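Long-range contacts in 5,10-methylenetetrahydrofolate dehydrogenase (Bombyx mori, PDB 5ZF1), which probably oxidises 5,10-methylenetetrahydrofolate to 5,10-methenyltetrahydrofolate with NADP+ as cofactor: residues Ala32-Ile38 and Ser90-Val96; Ile82-Asp88 and Ala112-Lys117; Leu206-Asn212 and Ile226-Lys232. All coordinates share one frame; numbering follows the deposited sequence. Where two conformers were deposited one is given.

Interaction 1 (Ala32-Ile38 and Ser90-Val96); sequences APTIRCI and SVDGILV
Strands 34-38 and 93-96 run side by side in the same direction, their axes 4.7 Å apart at the closest and 18° from parallel, with I35 level with G93 and I38 level with V96. Three backbone bonds zip them: R36 N to G93 O, L95 N to R36 O and I38 N to L95 O. The last two are nearly straight. Where the pairing begins, G93 N gives T34 O only a weak bond, and side chains take over.

The hydroxyl of T34 is held by two backbone groups of the incoming loop. OG1 donates to S90 O at 2.9 Å and accepts from D92 N at 2.9 Å. It stands between the backbone N and the carbonyl carbon (chi1 60°), which turns it to the loop. D92 reaches back across T34 at about a right angle. Its OD2 takes T34 N at 3.0 Å, on the anti side of the carboxylate and somewhat out of its plane. T34 and D92 therefore each bind the other's backbone NH.

I35, C37 and L95 share one face of the sheet. The CD1 methyl of I35 meets CD1 of L95 at 3.7 Å, and SG of C37 touches that same L95 methyl. R36 lies on the other face. CG, anti to the carbonyl carbon (chi1 -56°), rests on both methyls of V91; the bend at chi2 then turns the chain back, with NE near V91 CG2. NH1 curls back to I35 O at 3.1 Å, approaching from above the carbonyl plane.

Strand 63-69 pairs with the far edge of 34-40. Helix 75-87 packs against I38 and I94, and helix 277-298 against P33 and I35. This is the parallel alpha/beta sheet of the folate dehydrogenase catalytic domain.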
loop_
_atom_site.group_PDB
_atom_site.type_symbol
_atom_site.label_atom_id
_atom_site.label_comp_id
_atom_site.label_asym_id
_atom_site.label_seq_id
_atom_site.Cartn_x
_atom_site.Cartn_y
_atom_site.Cartn_z
ATOM N N ALA B 32 17.878 25.624 11.304
ATOM C CA ALA B 32 16.443 25.550 11.075
ATOM C C ALA B 32 16.161 24.756 9.798
ATOM O O ALA B 32 16.926 24.839 8.833
ATOM C CB ALA B 32 15.838 26.950 10.963
ATOM N N PRO B 33 15.067 23.999 9.758
ATOM C CA PRO B 33 14.747 23.218 8.555
ATOM C C PRO B 33 14.569 24.111 7.342
ATOM O O PRO B 33 14.015 25.208 7.437
ATOM C CB PRO B 33 13.428 22.521 8.927
ATOM C CG PRO B 33 13.346 22.556 10.393
ATOM C CD PRO B 33 14.072 23.824 10.824
ATOM N N THR B 34 15.010 23.616 6.185
ATOM C CA THR B 34 14.931 24.351 4.928
ATOM C C THR B 34 14.147 23.547 3.903
ATOM O O THR B 34 14.312 22.328 3.810
ATOM C CB THR B 34 16.323 24.642 4.377
ATOM O OG1 THR B 34 17.006 23.405 4.147
ATOM C CG2 THR B 34 17.128 25.489 5.374
ATOM N N ILE B 35 13.310 24.242 3.133
ATOM C CA ILE B 35 12.520 23.640 2.064
ATOM C C ILE B 35 12.696 24.449 0.784
ATOM O O ILE B 35 12.762 25.685 0.809
ATOM C CB ILE B 35 11.028 23.520 2.450
ATOM C CG1 ILE B 35 10.232 22.872 1.314
ATOM C CG2 ILE B 35 10.421 24.857 2.814
ATOM C CD1 ILE B 35 8.788 22.625 1.654
ATOM N N ARG B 36 12.787 23.742 -0.336
ATOM C CA ARG B 36 12.822 24.344 -1.663
ATOM C C ARG B 36 11.612 23.839 -2.427
ATOM O O ARG B 36 11.408 22.626 -2.534
ATOM C CB ARG B 36 14.110 23.986 -2.397
ATOM C CG ARG B 36 15.370 24.362 -1.638
ATOM C CD ARG B 36 15.566 25.882 -1.603
ATOM N NE ARG B 36 16.762 26.253 -0.845
ATOM C CZ ARG B 36 16.752 26.710 0.402
ATOM N NH1 ARG B 36 15.606 26.878 1.052
ATOM N NH2 ARG B 36 17.897 27.010 0.999
ATOM N N CYS B 37 10.802 24.760 -2.934
ATOM C CA CYS B 37 9.605 24.428 -3.697
ATOM C C CYS B 37 9.833 24.800 -5.156
ATOM O O CYS B 37 10.022 25.981 -5.472
ATOM C CB CYS B 37 8.379 25.159 -3.145
ATOM S SG CYS B 37 8.009 24.824 -1.401
ATOM N N ILE B 38 9.800 23.801 -6.040
ATOM C CA ILE B 38 9.993 24.025 -7.466
ATOM C C ILE B 38 8.635 24.258 -8.106
ATOM O O ILE B 38 7.703 23.463 -7.922
ATOM C CB ILE B 38 10.719 22.841 -8.123
ATOM C CG1 ILE B 38 12.136 22.725 -7.579
ATOM C CG2 ILE B 38 10.746 23.009 -9.636
ATOM C CD1 ILE B 38 12.881 21.504 -8.083
ATOM N N SER B 90 22.634 22.013 2.411
ATOM C CA SER B 90 21.910 23.121 3.012
ATOM C C SER B 90 20.415 23.037 2.762
ATOM O O SER B 90 19.669 23.904 3.234
ATOM C CB SER B 90 22.436 24.456 2.479
ATOM O OG SER B 90 22.063 24.626 1.130
ATOM N N VAL B 91 19.966 22.025 2.023
ATOM C CA VAL B 91 18.559 21.830 1.694
ATOM C C VAL B 91 18.086 20.565 2.400
ATOM O O VAL B 91 18.671 19.491 2.213
ATOM C CB VAL B 91 18.346 21.722 0.180
ATOM C CG1 VAL B 91 16.894 21.357 -0.128
ATOM C CG2 VAL B 91 18.765 23.032 -0.515
ATOM N N ASP B 92 17.052 20.701 3.228
ATOM C CA ASP B 92 16.504 19.569 3.967
ATOM C C ASP B 92 15.292 18.954 3.289
ATOM O O ASP B 92 15.057 17.747 3.428
ATOM C CB ASP B 92 16.105 19.994 5.385
ATOM C CG ASP B 92 17.264 20.555 6.170
ATOM O OD1 ASP B 92 18.366 19.975 6.109
ATOM O OD2 ASP B 92 17.068 21.585 6.843
ATOM N N GLY B 93 14.517 19.755 2.570
ATOM C CA GLY B 93 13.294 19.271 1.960
ATOM C C GLY B 93 13.106 19.799 0.560
ATOM O O GLY B 93 13.439 20.951 0.274
ATOM N N ILE B 94 12.580 18.963 -0.328
ATOM C CA ILE B 94 12.341 19.330 -1.715
ATOM C C ILE B 94 10.899 18.995 -2.050
ATOM O O ILE B 94 10.447 17.871 -1.802
ATOM C CB ILE B 94 13.283 18.595 -2.685
ATOM C CG1 ILE B 94 14.746 18.936 -2.398
ATOM C CG2 ILE B 94 12.897 18.926 -4.132
ATOM C CD1 ILE B 94 15.741 17.849 -2.834
ATOM N N LEU B 95 10.185 19.967 -2.610
ATOM C CA LEU B 95 8.831 19.779 -3.112
ATOM C C LEU B 95 8.777 20.205 -4.569
ATOM O O LEU B 95 9.405 21.193 -4.956
ATOM C CB LEU B 95 7.807 20.613 -2.337
ATOM C CG LEU B 95 7.309 20.274 -0.940
ATOM C CD1 LEU B 95 6.217 21.275 -0.558
ATOM C CD2 LEU B 95 6.784 18.843 -0.859
ATOM N N VAL B 96 8.016 19.472 -5.371
ATOM C CA VAL B 96 7.661 19.906 -6.719
ATOM C C VAL B 96 6.161 20.160 -6.734
ATOM O O VAL B 96 5.367 19.263 -6.425
ATOM C CB VAL B 96 8.077 18.871 -7.778
ATOM C CG1 VAL B 96 7.697 19.353 -9.175
ATOM C CG2 VAL B 96 9.573 18.635 -7.700
#

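Interaction 2 (Ile82-Asp88 and Ala112-Lys117); sequences IQNLNED and AIAPEK
N86 bonds with both atoms of its amide to the turn that follows helix 106-112. ND2 donates to A112 O at 2.8 Å, in the plane of both groups and fairly straight at 157°. OD1 accepts from A114 N at 3.0 Å, and this donor stands above the amide carbonyl plane. The other proton of ND2 goes to Q83 OE1 at 2.9 Å, one turn back on the same helix. Three bonds thus fix the rotation of the amide. CG lies anti to the carbonyl carbon (chi1 -76°), which sends the group off the helix flank to the turn. With an alanine here, A112 O and A114 N would probably lose these mates, Q83 OE1 its donor, and the turn could shift against the helix.

The second polar grip is near the end of the helix. K117 extends its chain, all anti beyond CG, and brings NZ to carbonyls near the C-terminal end. NZ donates to L85 O at 3.0 Å, in the carbonyl plane. It also donates to N86 O at 3.0 Å, from above that plane. A positive charge among carbonyls near the C-terminal end of a helix probably suits the helix dipole. Outside the two segments, V91 O is its partner.

The apolar part is small. CG2 of I82 meets A112 CB at 4.1 Å and I113 CG1 at 3.9 Å. Plain packing adds to it: the same methyl rests against the A112 carbonyl, and CB of A114 lies 3.4 Å from N86 OD1.

Around the contact, I94 of strand 93-96 is touched by L85, N86, I113 and K117. I82 and L85 also reach I38 of strand 34-40. Helix 75-87 and the 112-117 turn thus pack together against the parallel sheet.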
loop_
_atom_site.group_PDB
_atom_site.type_symbol
_atom_site.label_atom_id
_atom_site.label_comp_id
_atom_site.label_asym_id
_atom_site.label_seq_id
_atom_site.Cartn_x
_atom_site.Cartn_y
_atom_site.Cartn_z
ATOM N N ILE B 82 16.668 18.891 -9.556
ATOM C CA ILE B 82 16.345 18.103 -8.370
ATOM C C ILE B 82 17.589 17.403 -7.846
ATOM O O ILE B 82 17.858 17.408 -6.637
ATOM C CB ILE B 82 15.210 17.111 -8.685
ATOM C CG1 ILE B 82 13.880 17.862 -8.746
ATOM C CG2 ILE B 82 15.162 15.988 -7.655
ATOM C CD1 ILE B 82 12.832 17.185 -9.615
ATOM N N GLN B 83 18.383 16.810 -8.744
ATOM C CA GLN B 83 19.578 16.102 -8.295
ATOM C C GLN B 83 20.581 17.048 -7.654
ATOM O O GLN B 83 21.281 16.661 -6.712
ATOM C CB GLN B 83 20.220 15.334 -9.457
ATOM C CG GLN B 83 21.354 14.386 -9.035
ATOM C CD GLN B 83 20.910 13.286 -8.058
ATOM O OE1 GLN B 83 19.721 13.003 -7.908
ATOM N NE2 GLN B 83 21.878 12.659 -7.399
ATOM N N ASN B 84 20.658 18.294 -8.134
ATOM C CA ASN B 84 21.490 19.295 -7.468
ATOM C C ASN B 84 20.988 19.588 -6.058
ATOM O O ASN B 84 21.783 19.698 -5.115
ATOM C CB ASN B 84 21.525 20.581 -8.292
ATOM C CG ASN B 84 22.440 20.473 -9.498
ATOM O OD1 ASN B 84 22.719 19.376 -9.987
ATOM N ND2 ASN B 84 22.912 21.616 -9.986
ATOM N N LEU B 85 19.672 19.747 -5.899
ATOM C CA LEU B 85 19.109 19.955 -4.567
ATOM C C LEU B 85 19.311 18.729 -3.690
ATOM O O LEU B 85 19.525 18.859 -2.475
ATOM C CB LEU B 85 17.625 20.303 -4.682
ATOM C CG LEU B 85 17.304 21.632 -5.367
ATOM C CD1 LEU B 85 15.828 21.729 -5.710
ATOM C CD2 LEU B 85 17.717 22.799 -4.470
ATOM N N ASN B 86 19.278 17.533 -4.296
ATOM C CA ASN B 86 19.567 16.305 -3.563
ATOM C C ASN B 86 20.954 16.351 -2.934
ATOM O O ASN B 86 21.140 15.911 -1.798
ATOM C CB ASN B 86 19.457 15.092 -4.489
ATOM C CG ASN B 86 18.016 14.700 -4.805
ATOM O OD1 ASN B 86 17.067 15.123 -4.136
ATOM N ND2 ASN B 86 17.852 13.872 -5.839
ATOM N N GLU B 87 21.942 16.882 -3.654
ATOM C CA GLU B 87 23.319 16.874 -3.175
ATOM C C GLU B 87 23.686 18.101 -2.345
ATOM O O GLU B 87 24.811 18.173 -1.843
ATOM C CB GLU B 87 24.284 16.740 -4.357
ATOM C CG GLU B 87 24.011 15.523 -5.217
ATOM C CD GLU B 87 24.746 15.559 -6.545
ATOM O OE1 GLU B 87 25.389 16.586 -6.847
ATOM O OE2 GLU B 87 24.681 14.557 -7.286
ATOM N N ASP B 88 22.766 19.044 -2.171
ATOM C CA ASP B 88 23.022 20.276 -1.429
ATOM C C ASP B 88 22.664 20.069 0.042
ATOM O O ASP B 88 21.484 20.053 0.402
ATOM C CB ASP B 88 22.217 21.416 -2.045
ATOM C CG ASP B 88 22.550 22.768 -1.440
ATOM O OD1 ASP B 88 23.141 22.811 -0.339
ATOM O OD2 ASP B 88 22.216 23.785 -2.074
ATOM N N ALA B 112 12.816 10.951 -8.503
ATOM C CA ALA B 112 14.111 11.619 -8.573
ATOM C C ALA B 112 14.457 12.346 -7.285
ATOM O O ALA B 112 15.639 12.580 -7.020
ATOM C CB ALA B 112 14.132 12.618 -9.735
ATOM N N ILE B 113 13.455 12.717 -6.486
ATOM C CA ILE B 113 13.725 13.393 -5.221
ATOM C C ILE B 113 14.285 12.391 -4.225
ATOM O O ILE B 113 13.730 11.301 -4.041
ATOM C CB ILE B 113 12.447 14.054 -4.687
ATOM C CG1 ILE B 113 11.876 15.011 -5.737
ATOM C CG2 ILE B 113 12.726 14.772 -3.366
ATOM C CD1 ILE B 113 10.555 15.655 -5.335
ATOM N N ALA B 114 15.385 12.754 -3.565
ATOM C CA ALA B 114 15.962 11.875 -2.561
ATOM C C ALA B 114 14.899 11.533 -1.513
ATOM O O ALA B 114 14.262 12.446 -0.975
ATOM C CB ALA B 114 17.168 12.547 -1.894
ATOM N N PRO B 115 14.668 10.250 -1.216
ATOM C CA PRO B 115 13.604 9.908 -0.255
ATOM C C PRO B 115 13.733 10.635 1.064
ATOM O O PRO B 115 12.719 11.009 1.664
ATOM C CB PRO B 115 13.768 8.391 -0.078
ATOM C CG PRO B 115 14.381 7.932 -1.363
ATOM C CD PRO B 115 15.286 9.048 -1.816
ATOM N N GLU B 116 14.966 10.862 1.517
ATOM C CA GLU B 116 15.222 11.532 2.785
ATOM C C GLU B 116 14.788 12.994 2.789
ATOM O O GLU B 116 14.656 13.576 3.877
ATOM C CB GLU B 116 16.717 11.448 3.116
ATOM C CG GLU B 116 17.249 10.026 3.300
ATOM C CD GLU B 116 17.656 9.332 1.995
ATOM O OE1 GLU B 116 17.546 9.939 0.901
ATOM O OE2 GLU B 116 18.097 8.163 2.073
ATOM N N LYS B 117 14.600 13.594 1.611
ATOM C CA LYS B 117 14.163 14.983 1.451
ATOM C C LYS B 117 12.787 15.087 0.796
ATOM O O LYS B 117 12.367 16.180 0.417
ATOM C CB LYS B 117 15.187 15.775 0.628
ATOM C CG LYS B 117 16.631 15.649 1.105
ATOM C CD LYS B 117 17.545 16.576 0.294
ATOM C CE LYS B 117 18.991 16.473 0.743
ATOM N NZ LYS B 117 19.784 17.671 0.287
#

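Interaction 3 (Leu206-Asn212 and Ile226-Lys232); sequences LEAYCRN and IKADMVK
M230 lies against helix 203-211 of the NAD(P)-binding domain, a Rossmann-type fold. Here a loop between strands 215-218 and 236-239 closes over the C-terminal part of that helix.

The M230 side chain starts with CB, 4.1 Å from C210 CB. CG is anti to the carbonyl carbon (chi1 -66°) and lies 3.9 Å from E207 CG. SD stays beside that same E207 carbon and accepts a weak bond from K227 N in its own loop. The chain then bends at chi3 (58°), and CE turns inward to C210 SG at 3.9 Å. It also nears the L206 CD2 methyl. The thioether thus fills the strip along L206, E207 and C210, with its methyl on the buried side. C210 SG also faces I226 CD1, and both C210 and I226 touch I164 of strand 160-164.

Charges lie farther out. E207, extended beyond CG, brings OE2 to K227 NZ at 3.2 Å in a salt bridge whose hydrogen bond is weak. D229 joins the network through a long contact to the same amine.

K232 lays CB against R211 O at 3.4 Å. Its NZ forms a salt bridge with D214; a sulfate, probably from the crystallisation liquor, is modelled too close for its geometry to be trusted. One water bridges C210 O and K232 N. R211 bends at chi3, and one face of its guanidinium lies over E207 O and A208 CA. A second water sits at its edge, in plane: it accepts from R211 NH1 at 2.7 Å and donates to D229 O at 2.8 Å.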
loop_
_atom_site.group_PDB
_atom_site.type_symbol
_atom_site.label_atom_id
_atom_site.label_comp_id
_atom_site.label_asym_id
_atom_site.label_seq_id
_atom_site.Cartn_x
_atom_site.Cartn_y
_atom_site.Cartn_z
ATOM N N LEU B 206 -22.394 1.497 -2.538
ATOM C CA LEU B 206 -21.754 2.606 -1.832
ATOM C C LEU B 206 -22.660 3.115 -0.727
ATOM O O LEU B 206 -22.217 3.321 0.414
ATOM C CB LEU B 206 -21.416 3.742 -2.798
ATOM C CG LEU B 206 -20.987 5.055 -2.107
ATOM C CD1 LEU B 206 -19.613 4.900 -1.490
ATOM C CD2 LEU B 206 -21.005 6.234 -3.057
ATOM N N GLU B 207 -23.949 3.260 -1.032
ATOM C CA GLU B 207 -24.876 3.773 -0.031
ATOM C C GLU B 207 -24.994 2.821 1.153
ATOM O O GLU B 207 -25.030 3.262 2.308
ATOM C CB GLU B 207 -26.237 4.032 -0.674
ATOM C CG GLU B 207 -26.196 5.169 -1.685
ATOM C CD GLU B 207 -27.548 5.433 -2.314
ATOM O OE1 GLU B 207 -28.508 4.699 -1.991
ATOM O OE2 GLU B 207 -27.641 6.357 -3.149
ATOM N N ALA B 208 -25.028 1.512 0.890
ATOM C CA ALA B 208 -25.077 0.534 1.979
ATOM C C ALA B 208 -23.811 0.591 2.838
ATOM O O ALA B 208 -23.879 0.535 4.073
ATOM C CB ALA B 208 -25.275 -0.873 1.410
ATOM N N TYR B 209 -22.637 0.685 2.208
ATOM C CA TYR B 209 -21.421 0.800 3.018
ATOM C C TYR B 209 -21.441 2.062 3.873
ATOM O O TYR B 209 -21.008 2.040 5.037
ATOM C CB TYR B 209 -20.191 0.804 2.124
ATOM C CG TYR B 209 -19.751 -0.542 1.569
ATOM C CD1 TYR B 209 -19.296 -1.554 2.393
ATOM C CD2 TYR B 209 -19.753 -0.764 0.182
ATOM C CE1 TYR B 209 -18.854 -2.757 1.868
ATOM C CE2 TYR B 209 -19.317 -1.953 -0.351
ATOM C CZ TYR B 209 -18.879 -2.946 0.490
ATOM O OH TYR B 209 -18.437 -4.116 -0.042
ATOM N N CYS B 210 -21.913 3.178 3.303
ATOM C CA CYS B 210 -21.907 4.438 4.032
ATOM C C CYS B 210 -22.870 4.389 5.202
ATOM O O CYS B 210 -22.554 4.902 6.284
ATOM C CB CYS B 210 -22.254 5.594 3.103
ATOM S SG CYS B 210 -20.931 6.067 1.979
ATOM N N ARG B 211 -24.027 3.736 5.020
ATOM C CA ARG B 211 -25.014 3.681 6.096
ATOM C C ARG B 211 -24.505 2.910 7.288
ATOM O O ARG B 211 -25.000 3.115 8.403
ATOM C CB ARG B 211 -26.309 3.026 5.614
ATOM C CG ARG B 211 -27.126 3.871 4.702
ATOM C CD ARG B 211 -28.537 3.261 4.530
ATOM N NE ARG B 211 -28.514 1.860 4.097
ATOM C CZ ARG B 211 -28.558 1.470 2.824
ATOM N NH1 ARG B 211 -28.618 2.374 1.853
ATOM N NH2 ARG B 211 -28.539 0.178 2.520
ATOM N N ASN B 212 -23.552 2.005 7.081
ATOM C CA ASN B 212 -23.011 1.223 8.177
ATOM C C ASN B 212 -21.682 1.768 8.684
ATOM O O ASN B 212 -21.051 1.129 9.533
ATOM C CB ASN B 212 -22.859 -0.233 7.745
ATOM C CG ASN B 212 -24.197 -0.881 7.445
ATOM O OD1 ASN B 212 -24.496 -1.224 6.299
ATOM N ND2 ASN B 212 -25.034 -1.002 8.469
ATOM N N ILE B 226 -22.589 12.797 -0.648
ATOM C CA ILE B 226 -23.027 12.165 0.591
ATOM C C ILE B 226 -24.335 12.831 0.993
ATOM O O ILE B 226 -24.358 14.020 1.306
ATOM C CB ILE B 226 -21.978 12.295 1.701
ATOM C CG1 ILE B 226 -20.642 11.700 1.255
ATOM C CG2 ILE B 226 -22.465 11.587 2.947
ATOM C CD1 ILE B 226 -20.728 10.251 0.875
ATOM N N LYS B 227 -25.417 12.072 0.972
ATOM C CA LYS B 227 -26.723 12.562 1.384
ATOM C C LYS B 227 -27.052 12.056 2.779
ATOM O O LYS B 227 -26.479 11.079 3.263
ATOM C CB LYS B 227 -27.809 12.120 0.402
ATOM C CG LYS B 227 -27.417 12.226 -1.056
ATOM C CD LYS B 227 -28.600 11.862 -1.946
ATOM C CE LYS B 227 -28.273 10.728 -2.910
ATOM N NZ LYS B 227 -28.026 9.419 -2.237
ATOM N N ALA B 228 -28.017 12.726 3.419
ATOM C CA ALA B 228 -28.343 12.407 4.804
ATOM C C ALA B 228 -28.784 10.958 4.970
ATOM O O ALA B 228 -28.500 10.339 6.004
ATOM C CB ALA B 228 -29.422 13.361 5.323
ATOM N N ASP B 229 -29.451 10.385 3.964
ATOM C CA ASP B 229 -29.877 8.995 4.083
ATOM C C ASP B 229 -28.726 8.008 3.947
ATOM O O ASP B 229 -28.948 6.801 4.097
ATOM C CB ASP B 229 -30.957 8.684 3.043
ATOM C CG ASP B 229 -30.485 8.913 1.621
ATOM O OD1 ASP B 229 -29.392 9.485 1.435
ATOM O OD2 ASP B 229 -31.217 8.522 0.685
ATOM N N MET B 230 -27.515 8.485 3.671
ATOM C CA MET B 230 -26.341 7.628 3.605
ATOM C C MET B 230 -25.565 7.608 4.906
ATOM O O MET B 230 -24.574 6.889 5.001
ATOM C CB MET B 230 -25.416 8.082 2.467
ATOM C CG MET B 230 -26.034 7.888 1.076
ATOM S SD MET B 230 -25.189 8.777 -0.241
ATOM C CE MET B 230 -23.520 8.119 -0.099
ATOM N N VAL B 231 -25.980 8.383 5.907
ATOM C CA VAL B 231 -25.138 8.654 7.066
ATOM C C VAL B 231 -25.722 7.951 8.280
ATOM O O VAL B 231 -26.924 8.051 8.560
ATOM C CB VAL B 231 -24.979 10.163 7.295
ATOM C CG1 VAL B 231 -24.157 10.445 8.565
ATOM C CG2 VAL B 231 -24.324 10.787 6.075
ATOM N N LYS B 232 -24.879 7.210 8.965
ATOM C CA LYS B 232 -25.249 6.629 10.238
ATOM C C LYS B 232 -25.344 7.745 11.270
ATOM O O LYS B 232 -24.438 8.579 11.353
ATOM C CB LYS B 232 -24.192 5.603 10.646
ATOM C CG LYS B 232 -24.501 4.780 11.875
ATOM C CD LYS B 232 -23.325 3.850 12.180
ATOM C CE LYS B 232 -23.430 3.207 13.541
ATOM N NZ LYS B 232 -22.479 2.064 13.635
HETATM O O HOH W 1 -22.242 6.859 8.124
HETATM O O HOH W 2 -29.027 5.009 1.883
HETATM O O HOH W 3 -19.936 0.378 12.627
#

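Interactions 1 and 2 belong to one unit, their centres about 9 Å apart, and their segments alternate along the chain. They meet directly at K117: its NZ lies 2.9 Å from V91 O, and its O lies 2.9 Å from I94 N, both probable hydrogen bonds. The I94 CD1 methyl packs on N86 OD1 at 3.3 Å. Interaction 3 is in the other family domain, on the opposite side of the chain's centre. Its centre is about 42 Å from that of interaction 1 and about 44 Å from that of interaction 2. The nearest atoms of interaction 3 are about 28 Å from interaction 1 and about 32 Å from interaction 2.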